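Local coordinates for phosphoribosylaminoimidazole-succinocarboxamide synthase (Saccharomyces cerevisiae, PDB 2CNQ), which catalyses the ATP-dependent joining of 4-carboxy-5-aminoimidazole ribotide to L-aspartate, forming SAICAR in de novo purine biosynthesis, at residues 48-53 / 287-292; 124-129 / 242-247; 237-242 / 258-263. All coordinates share one frame; numbering follows the deposited sequence.

In the fold
The three contacts illustrate how polar chemistry changes its role with its place in a fold. The centres of contacts 1 and 2 both lie about 15 Å from the centre of the chain, but contact 1 is only partly buried; it sets a turn against helix 282-300 through an arginine that also reaches a sulfate. Contacts 2 and 3 are buried and use strand 228-245; they share Arg242, and both touch the bound aminoimidazole ribonucleotide. Contact 2 combines aromatic packing with a phosphate site, whereas contact 3, about 8 Å from centre to centre of the chain, is mostly polar and reaches that ribonucleotide and an ADP. Asp239 ties contact 3 to contact 1 through Lys53 and Tyr292; contacts 1 and 2 do not touch.

Contact 1 (48-53 / 287-292); sequences NSIPEK and RTRAKY. With SO4 (sulfate ion), chain J.
The flat guanidinium of Arg289 is engaged round its edge, with Pro51 O, Glu52 OE1 and oxygens of a sulfate ion near its plane, while the ring of Tyr292 is met obliquely by CE of Lys53. The motif is a type II beta turn, Ile50 to Lys53, docked on helix 282-300, with Glu52 at the N-cap position of helix 53-67. Arg289 starts with CG anti to the backbone N (chi1 -168°) and runs extended as far as NE. That nitrogen donates to Pro51 O at 2.7 Å, with an N-H...O angle of 160°. NH2 forms a more bent salt bridge, 2.8 Å long, to the anti lone pair of Glu52 OE1 in one of two deposited conformers, so this bridge is tentative; carboxylate and guanidinium planes stand 73° apart. NH1 and NH2 also bond O3 and O4 of the sulfate, probably from the crystallisation liquor, to which Trp304 NE1 is also hydrogen-bonded. An alanine in place of Arg289 would probably leave Pro51 O without this donor and the Glu52 carboxylate without this opposite charge. Apolar contact completes the docking: Ile50 CG2 lies 3.6 Å from Arg289 CB as the side chains pass in opposite directions, and Ile50 CD1 meets Thr288 CB at 4.1 Å. Lys53 NZ and Tyr292 OH both continue to the carboxylate of Asp239, while Lys53 CE rests 3.6 Å from Tyr292 CE1.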
# COMPACT_ATOMS: atom_id res chain seq x y z
N ASN A 48 -12.91 6.39 -13.28
CA ASN A 48 -12.66 7.66 -12.73
C ASN A 48 -11.75 7.58 -11.55
O ASN A 48 -11.46 6.54 -11.01
CB ASN A 48 -13.96 8.38 -12.42
CG ASN A 48 -14.92 7.61 -11.56
OD1 ASN A 48 -14.91 6.39 -11.49
ND2 ASN A 48 -15.81 8.35 -10.94
N SER A 49 -11.24 8.72 -11.19
CA SER A 49 -10.22 8.85 -10.21
C SER A 49 -10.79 9.36 -8.90
O SER A 49 -11.93 9.78 -8.79
CB SER A 49 -9.17 9.79 -10.80
OG SER A 49 -8.29 9.10 -11.74
N ILE A 50 -9.95 9.30 -7.89
CA ILE A 50 -10.24 9.88 -6.59
C ILE A 50 -9.32 11.07 -6.48
O ILE A 50 -8.14 10.90 -6.33
CB ILE A 50 -9.97 8.90 -5.48
CG1 ILE A 50 -10.72 7.57 -5.60
CG2 ILE A 50 -10.26 9.55 -4.15
CD1 ILE A 50 -12.19 7.63 -5.56
N PRO A 51 -9.83 12.28 -6.59
CA PRO A 51 -8.94 13.41 -6.63
C PRO A 51 -8.02 13.44 -5.46
O PRO A 51 -8.44 13.31 -4.31
CB PRO A 51 -9.86 14.62 -6.64
CG PRO A 51 -11.08 14.08 -7.31
CD PRO A 51 -11.21 12.67 -6.85
N GLU A 52 -6.76 13.63 -5.75
CA GLU A 52 -5.70 13.74 -4.76
C GLU A 52 -5.42 12.50 -3.98
O GLU A 52 -4.61 12.52 -3.10
CB GLU A 52 -5.88 14.94 -3.85
CG GLU A 52 -5.84 16.24 -4.61
CD GLU A 52 -7.15 16.58 -5.27
OE1 GLU A 52 -8.17 16.54 -4.57
OE2 GLU A 52 -7.17 16.93 -6.47
N LYS A 53 -6.04 11.39 -4.33
CA LYS A 53 -5.70 10.15 -3.67
C LYS A 53 -4.23 9.90 -3.73
O LYS A 53 -3.65 9.43 -2.78
CB LYS A 53 -6.46 9.04 -4.33
CG LYS A 53 -6.12 7.67 -3.82
CD LYS A 53 -7.02 6.65 -4.45
CE LYS A 53 -6.56 5.26 -4.18
NZ LYS A 53 -5.50 4.83 -5.13
N ARG A 287 -17.06 9.21 -0.87
CA ARG A 287 -16.99 8.43 0.35
C ARG A 287 -15.66 7.74 0.46
O ARG A 287 -15.10 7.62 1.52
CB ARG A 287 -18.13 7.45 0.37
CG ARG A 287 -19.45 8.15 0.67
CD ARG A 287 -20.65 7.31 0.32
NE ARG A 287 -20.77 6.19 1.22
CZ ARG A 287 -21.63 5.19 1.04
NH1 ARG A 287 -22.43 5.18 -0.02
NH2 ARG A 287 -21.67 4.20 1.90
N THR A 288 -15.17 7.27 -0.67
CA THR A 288 -13.87 6.65 -0.66
C THR A 288 -12.82 7.66 -0.28
O THR A 288 -11.98 7.42 0.55
CB THR A 288 -13.55 6.10 -2.04
OG1 THR A 288 -14.51 5.10 -2.35
CG2 THR A 288 -12.22 5.46 -2.08
N ARG A 289 -12.86 8.81 -0.93
CA ARG A 289 -11.90 9.83 -0.67
C ARG A 289 -11.91 10.19 0.80
O ARG A 289 -10.89 10.33 1.42
CB ARG A 289 -12.21 11.03 -1.52
CG ARG A 289 -11.10 12.04 -1.53
CD ARG A 289 -11.46 13.17 -2.43
NE ARG A 289 -10.40 14.13 -2.57
CZ ARG A 289 -10.20 15.17 -1.79
NH1 ARG A 289 -10.98 15.41 -0.78
NH2 ARG A 289 -9.20 15.97 -2.05
N ALA A 290 -13.10 10.35 1.33
CA ALA A 290 -13.21 10.77 2.70
C ALA A 290 -12.72 9.73 3.63
O ALA A 290 -12.13 10.04 4.65
CB ALA A 290 -14.63 11.13 3.01
N LYS A 291 -12.96 8.47 3.35
CA LYS A 291 -12.44 7.41 4.18
C LYS A 291 -10.95 7.43 4.18
O LYS A 291 -10.33 7.25 5.21
CB LYS A 291 -12.96 6.09 3.69
CG LYS A 291 -14.36 5.83 4.16
CD LYS A 291 -14.95 4.59 3.48
CE LYS A 291 -16.30 4.21 3.99
NZ LYS A 291 -16.32 3.96 5.44
N TYR A 292 -10.35 7.60 3.01
CA TYR A 292 -8.91 7.62 2.94
C TYR A 292 -8.39 8.77 3.73
O TYR A 292 -7.40 8.63 4.43
CB TYR A 292 -8.44 7.74 1.50
CG TYR A 292 -8.37 6.45 0.76
CD1 TYR A 292 -7.23 6.16 0.06
CD2 TYR A 292 -9.40 5.54 0.73
CE1 TYR A 292 -7.12 5.00 -0.66
CE2 TYR A 292 -9.30 4.39 0.01
CZ TYR A 292 -8.16 4.13 -0.70
OH TYR A 292 -8.12 2.99 -1.40
S SO4 J . -10.27 18.67 0.34
O1 SO4 J . -11.25 19.26 -0.57
O2 SO4 J . -9.78 19.69 1.26
O3 SO4 J . -10.86 17.54 1.02
O4 SO4 J . -9.11 18.21 -0.42

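Contact 2 (124-129 / 242-247); sequences YITGSA and RFWNGA. With AMZ (aminoimidazole 4-carboxamide ribonucleotide), chain C.
Tyr124 presents the face of its ring to the edge of Trp244 in an offset edge-to-face pair, the centroid of its ring 5.8 Å from that of the six-membered indole ring and the planes 73° apart. The nearest approach is lower down, where Tyr124 CB packs 3.7 Å from Trp244 CZ3. Two residues on, Thr126 reaches toward the tryptophan tip to tip: its CB lies in the indole plane at the edge, 3.8 Å from Trp244 CZ2. The methyl CG2, in the crowded position between backbone N and carbonyl carbon, is wedged between two partners, touching CZ2 as well as Arg242 NH2. Gly127 follows with its N over one face of the Arg242 guanidinium, while C3 of the bound ribonucleotide lies over the opposite face, toward its rim. Gly127 CA comes within 3.7 Å of Arg242 NH2, a close backbone approach made where phi is positive. Ser128, near the start of helix 127-136, gives its backbone N to phosphate oxygen OP2 at 2.9 Å. Arg242 NH2 donates to the same OP2 at 2.7 Å and nearly straight (168°), and it also forms a salt bridge to Asp215. This is the phosphate end of the ribonucleotide pocket. One phosphate oxygen is thus gripped from both segments, and its negative charge is probably offset by the arginine, helped by the N-terminal end of the helix.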
# COMPACT_ATOMS: atom_id res chain seq x y z
N TYR A 124 -5.21 -9.15 11.99
CA TYR A 124 -6.57 -9.48 12.24
C TYR A 124 -7.04 -10.25 11.07
O TYR A 124 -6.59 -10.05 9.94
CB TYR A 124 -7.40 -8.23 12.37
CG TYR A 124 -7.01 -7.39 13.53
CD1 TYR A 124 -5.85 -6.64 13.52
CD2 TYR A 124 -7.81 -7.33 14.65
CE1 TYR A 124 -5.51 -5.88 14.59
CE2 TYR A 124 -7.46 -6.55 15.72
CZ TYR A 124 -6.31 -5.84 15.68
OH TYR A 124 -5.94 -5.06 16.72
N ILE A 125 -7.98 -11.14 11.31
CA ILE A 125 -8.40 -12.03 10.27
C ILE A 125 -9.55 -11.45 9.51
O ILE A 125 -10.62 -11.24 10.04
CB ILE A 125 -8.66 -13.42 10.83
CG1 ILE A 125 -8.80 -14.38 9.68
CG2 ILE A 125 -9.83 -13.50 11.78
CD1 ILE A 125 -8.76 -15.81 10.10
N THR A 126 -9.33 -11.21 8.24
CA THR A 126 -10.32 -10.65 7.39
C THR A 126 -9.96 -10.98 5.98
O THR A 126 -8.97 -11.62 5.71
CB THR A 126 -10.43 -9.13 7.62
OG1 THR A 126 -11.54 -8.64 6.91
CG2 THR A 126 -9.22 -8.38 7.18
N GLY A 127 -10.77 -10.57 5.05
CA GLY A 127 -10.39 -10.65 3.68
C GLY A 127 -10.14 -12.06 3.27
O GLY A 127 -10.85 -12.99 3.63
N SER A 128 -9.08 -12.24 2.52
CA SER A 128 -8.84 -13.56 1.98
C SER A 128 -8.45 -14.52 3.06
O SER A 128 -8.67 -15.71 2.92
CB SER A 128 -7.80 -13.48 0.89
OG SER A 128 -6.54 -13.21 1.38
N ALA A 129 -7.88 -14.05 4.13
CA ALA A 129 -7.51 -14.91 5.23
C ALA A 129 -8.72 -15.48 5.89
O ALA A 129 -8.75 -16.63 6.26
CB ALA A 129 -6.68 -14.15 6.21
N ARG A 242 -5.86 -2.33 5.39
CA ARG A 242 -7.19 -2.16 5.91
C ARG A 242 -7.08 -1.49 7.24
O ARG A 242 -6.33 -1.91 8.10
CB ARG A 242 -7.89 -3.47 6.03
CG ARG A 242 -8.27 -4.02 4.72
CD ARG A 242 -8.81 -5.39 4.87
NE ARG A 242 -9.20 -5.92 3.59
CZ ARG A 242 -8.86 -7.09 3.12
NH1 ARG A 242 -9.38 -7.46 1.98
NH2 ARG A 242 -8.01 -7.88 3.74
N PHE A 243 -7.83 -0.41 7.36
CA PHE A 243 -7.86 0.40 8.53
C PHE A 243 -9.24 0.41 9.09
O PHE A 243 -10.17 0.78 8.40
CB PHE A 243 -7.45 1.80 8.20
CG PHE A 243 -6.07 1.94 7.69
CD1 PHE A 243 -5.81 2.65 6.54
CD2 PHE A 243 -5.01 1.42 8.38
CE1 PHE A 243 -4.52 2.85 6.11
CE2 PHE A 243 -3.73 1.60 7.93
CZ PHE A 243 -3.48 2.33 6.80
N TRP A 244 -9.34 0.03 10.35
CA TRP A 244 -10.60 -0.02 11.03
C TRP A 244 -10.58 0.95 12.17
O TRP A 244 -9.58 1.22 12.77
CB TRP A 244 -10.83 -1.39 11.58
CG TRP A 244 -10.93 -2.42 10.55
CD1 TRP A 244 -11.27 -2.26 9.25
CD2 TRP A 244 -10.73 -3.81 10.74
NE1 TRP A 244 -11.28 -3.46 8.63
CE2 TRP A 244 -10.97 -4.43 9.53
CE3 TRP A 244 -10.35 -4.58 11.83
CZ2 TRP A 244 -10.88 -5.79 9.37
CZ3 TRP A 244 -10.25 -5.92 11.69
CH2 TRP A 244 -10.50 -6.52 10.46
N ASN A 245 -11.74 1.46 12.47
CA ASN A 245 -11.90 2.30 13.62
C ASN A 245 -11.91 1.45 14.86
O ASN A 245 -12.73 0.55 15.00
CB ASN A 245 -13.18 3.06 13.45
CG ASN A 245 -13.41 4.04 14.53
OD1 ASN A 245 -13.05 5.22 14.37
ND2 ASN A 245 -13.99 3.63 15.60
N GLY A 246 -11.00 1.72 15.77
CA GLY A 246 -10.91 0.90 16.96
C GLY A 246 -12.15 0.92 17.79
O GLY A 246 -12.56 -0.08 18.34
N ALA A 247 -12.75 2.08 17.90
CA ALA A 247 -13.92 2.19 18.73
C ALA A 247 -15.11 1.48 18.17
O ALA A 247 -15.96 1.07 18.93
CB ALA A 247 -14.22 3.63 18.95
O5 AMZ C . -1.75 -4.10 -3.91
C6 AMZ C . -1.75 -5.29 -3.71
N2 AMZ C . -1.34 -6.19 -4.59
C3A AMZ C . -2.19 -5.83 -2.43
C7A AMZ C . -2.69 -5.10 -1.40
N3 AMZ C . -2.84 -3.77 -1.20
N1 AMZ C . -2.21 -7.13 -2.11
C5 AMZ C . -2.69 -7.21 -0.90
N AMZ C . -3.01 -5.98 -0.45
C1 AMZ C . -3.50 -5.66 0.87
C2 AMZ C . -4.99 -5.52 0.95
C3 AMZ C . -5.27 -5.88 2.38
O2 AMZ C . -4.98 -4.73 3.15
O1 AMZ C . -5.37 -4.21 0.60
O AMZ C . -3.21 -6.77 1.67
C AMZ C . -4.23 -6.96 2.63
C4 AMZ C . -4.76 -8.35 2.55
O3 AMZ C . -5.59 -8.45 1.40
P AMZ C . -6.42 -9.80 1.19
OP1 AMZ C . -5.45 -10.87 0.83
O4 AMZ C . -7.35 -9.45 0.04
OP2 AMZ C . -7.16 -10.13 2.44

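Contact 3 (237-242 / 258-263); sequences TPDSSR and YDKQFL. With AMZ (aminoimidazole 4-carboxamide ribonucleotide), chain C; ADP (adenosine-5'-diphosphate), chain F.
Gln261 OE1 receives two hydrogen bonds from Arg242, whose NE and NH1 approach side-on at 2.9 Å each. Both nitrogens lie above the amide plane, on the same face, whereas OE1 sits almost in the guanidinium plane; amide and guanidinium are turned 47° apart. The two bonds probably help to fix the rotation of the arginine head, and Gln261 is held in turn by Arg264 at OE1 and Asp265 at NE2. One backbone bond also crosses, Lys260 N to Pro238 O at 2.9 Å. These links join the short loop that interrupts strand 228-245, where Thr237 OG1 accepts from Ser240 N in an ST motif, to the turn leading into helix 261-269. Asp239 to Arg242 line the ribonucleotide pocket, Lys260 an ADP pocket. Asp259 OD1 makes a capping bond, accepting from Gln261 N at 2.7 Å through the anti lone pair, while OD2 accepts from Phe243 N, so the carboxylate spans strand and helix start. Asp259 CB packs against Ser241 O at 3.3 Å and Pro238 O at 3.4 Å, and its OD2 comes within 3.2 Å of Arg242 CA. Pro238 CB lies against Tyr258 O nearby. Asp239 OD1 has its salt bridge with Lys53, and OD2 is hydrogen-bonded to Tyr292 OH. Lys260 has two deposited conformers; in the one described NZ sits implausibly close to the ADP, so its water bridge to Asp239 OD1 and its bonds to Ser40 O and ADP O2A are tentative.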
# COMPACT_ATOMS: atom_id res chain seq x y z
N THR A 237 -0.86 2.67 3.40
CA THR A 237 -1.86 3.54 2.86
C THR A 237 -3.16 2.80 2.84
O THR A 237 -3.22 1.61 3.02
CB THR A 237 -1.52 4.01 1.49
OG1 THR A 237 -1.78 2.94 0.60
CG2 THR A 237 -0.10 4.49 1.37
N PRO A 238 -4.25 3.49 2.54
CA PRO A 238 -5.52 2.81 2.51
C PRO A 238 -5.71 2.03 1.26
O PRO A 238 -6.66 1.29 1.16
CB PRO A 238 -6.54 3.92 2.72
CG PRO A 238 -5.73 5.11 3.15
CD PRO A 238 -4.42 4.94 2.47
N ASP A 239 -4.78 2.13 0.31
CA ASP A 239 -4.73 1.16 -0.77
C ASP A 239 -4.05 -0.10 -0.29
O ASP A 239 -4.45 -1.18 -0.66
CB ASP A 239 -3.94 1.69 -1.96
CG ASP A 239 -4.72 2.48 -2.92
OD1 ASP A 239 -4.13 2.90 -3.92
OD2 ASP A 239 -5.93 2.63 -2.77
N SER A 240 -3.01 0.01 0.49
CA SER A 240 -2.20 -1.13 0.84
C SER A 240 -2.64 -1.81 2.11
O SER A 240 -2.05 -2.80 2.48
CB SER A 240 -0.77 -0.73 0.98
OG SER A 240 -0.54 0.02 2.12
N SER A 241 -3.66 -1.30 2.77
CA SER A 241 -4.00 -1.73 4.10
C SER A 241 -5.44 -1.69 4.32
O SER A 241 -6.17 -1.02 3.60
CB SER A 241 -3.39 -0.76 5.11
OG SER A 241 -2.06 -0.46 4.78
N ARG A 242 -5.86 -2.33 5.39
CA ARG A 242 -7.19 -2.16 5.91
C ARG A 242 -7.08 -1.49 7.24
O ARG A 242 -6.33 -1.91 8.10
CB ARG A 242 -7.89 -3.47 6.03
CG ARG A 242 -8.27 -4.02 4.72
CD ARG A 242 -8.81 -5.39 4.87
NE ARG A 242 -9.20 -5.92 3.59
CZ ARG A 242 -8.86 -7.09 3.12
NH1 ARG A 242 -9.38 -7.46 1.98
NH2 ARG A 242 -8.01 -7.88 3.74
N TYR A 258 -11.86 2.14 6.34
CA TYR A 258 -11.24 3.41 6.11
C TYR A 258 -10.14 3.20 5.10
O TYR A 258 -8.99 3.56 5.29
CB TYR A 258 -10.74 4.03 7.39
CG TYR A 258 -11.90 4.27 8.28
CD1 TYR A 258 -12.54 5.47 8.27
CD2 TYR A 258 -12.39 3.27 9.09
CE1 TYR A 258 -13.68 5.67 9.01
CE2 TYR A 258 -13.52 3.47 9.85
CZ TYR A 258 -14.15 4.67 9.80
OH TYR A 258 -15.27 4.90 10.52
N ASP A 259 -10.53 2.60 3.98
CA ASP A 259 -9.57 2.05 3.07
C ASP A 259 -10.30 1.59 1.84
O ASP A 259 -11.48 1.82 1.66
CB ASP A 259 -8.84 0.91 3.76
CG ASP A 259 -9.80 -0.10 4.30
OD1 ASP A 259 -10.66 -0.54 3.53
OD2 ASP A 259 -9.82 -0.38 5.47
N LYS A 260 -9.58 0.94 0.97
CA LYS A 260 -10.13 0.54 -0.29
C LYS A 260 -11.22 -0.46 -0.15
O LYS A 260 -11.93 -0.68 -1.11
CB LYS A 260 -9.04 -0.05 -1.16
CG LYS A 260 -9.48 -0.12 -2.62
CD LYS A 260 -8.63 -1.03 -3.45
CE LYS A 260 -7.22 -0.57 -3.55
NZ LYS A 260 -6.57 -1.15 -4.76
N GLN A 261 -11.31 -1.14 0.97
CA GLN A 261 -12.32 -2.15 1.10
C GLN A 261 -13.70 -1.59 0.87
O GLN A 261 -14.56 -2.28 0.38
CB GLN A 261 -12.26 -2.85 2.45
CG GLN A 261 -12.98 -4.14 2.45
CD GLN A 261 -12.31 -5.13 1.54
OE1 GLN A 261 -11.09 -5.22 1.52
NE2 GLN A 261 -13.09 -5.87 0.79
N PHE A 262 -13.92 -0.33 1.18
CA PHE A 262 -15.19 0.26 0.92
C PHE A 262 -15.52 0.14 -0.55
O PHE A 262 -16.63 -0.19 -0.92
CB PHE A 262 -15.12 1.71 1.31
CG PHE A 262 -16.30 2.46 0.88
CD1 PHE A 262 -16.19 3.36 -0.14
CD2 PHE A 262 -17.53 2.23 1.45
CE1 PHE A 262 -17.28 4.05 -0.58
CE2 PHE A 262 -18.62 2.92 1.02
CZ PHE A 262 -18.50 3.83 -0.01
N LEU A 263 -14.56 0.46 -1.40
CA LEU A 263 -14.79 0.40 -2.82
C LEU A 263 -14.91 -1.01 -3.26
O LEU A 263 -15.78 -1.33 -4.03
CB LEU A 263 -13.67 1.09 -3.56
CG LEU A 263 -13.76 0.95 -5.06
CD1 LEU A 263 -15.02 1.58 -5.62
CD2 LEU A 263 -12.53 1.51 -5.71
O5 AMZ C . -1.75 -4.10 -3.91
C6 AMZ C . -1.75 -5.29 -3.71
N2 AMZ C . -1.34 -6.19 -4.59
C3A AMZ C . -2.19 -5.83 -2.43
C7A AMZ C . -2.69 -5.10 -1.40
N3 AMZ C . -2.84 -3.77 -1.20
N1 AMZ C . -2.21 -7.13 -2.11
C5 AMZ C . -2.69 -7.21 -0.90
N AMZ C . -3.01 -5.98 -0.45
C1 AMZ C . -3.50 -5.66 0.87
C2 AMZ C . -4.99 -5.52 0.95
C3 AMZ C . -5.27 -5.88 2.38
O2 AMZ C . -4.98 -4.73 3.15
O1 AMZ C . -5.37 -4.21 0.60
O AMZ C . -3.21 -6.77 1.67
C AMZ C . -4.23 -6.96 2.63
C4 AMZ C . -4.76 -8.35 2.55
O3 AMZ C . -5.59 -8.45 1.40
P AMZ C . -6.42 -9.80 1.19
OP1 AMZ C . -5.45 -10.87 0.83
O4 AMZ C . -7.35 -9.45 0.04
OP2 AMZ C . -7.16 -10.13 2.44
PB ADP F . -5.86 -3.78 -6.95
O1B ADP F . -5.75 -3.39 -8.38
O2B ADP F . -4.83 -4.78 -6.50
O3B ADP F . -5.99 -2.55 -6.07
PA ADP F . -7.30 -4.97 -5.18
O1A ADP F . -8.66 -5.23 -4.66
O2A ADP F . -6.66 -4.00 -4.25
O3A ADP F . -7.22 -4.60 -6.71
O5' ADP F . -6.40 -6.25 -5.14
C5' ADP F . -5.89 -6.68 -3.90
C4' ADP F . -5.21 -8.03 -3.96
O4' ADP F . -6.21 -9.00 -4.26
C3' ADP F . -4.17 -8.05 -5.05
O3' ADP F . -3.11 -8.91 -4.68
C2' ADP F . -4.95 -8.61 -6.20
O2' ADP F . -4.11 -9.29 -7.10
C1' ADP F . -5.88 -9.58 -5.51
N9 ADP F . -7.12 -9.79 -6.24
C8 ADP F . -7.78 -8.84 -6.88
N7 ADP F . -8.88 -9.34 -7.46
C5 ADP F . -8.92 -10.63 -7.17
C6 ADP F . -9.87 -11.67 -7.50
N6 ADP F . -10.95 -11.36 -8.26
N1 ADP F . -9.59 -12.90 -7.02
C2 ADP F . -8.48 -13.16 -6.27
N3 ADP F . -7.57 -12.22 -5.92
C4 ADP F . -7.76 -10.95 -6.35
O HOH W 1 -5.98 1.62 -6.00
O HOH W 2 -4.18 -1.00 -3.72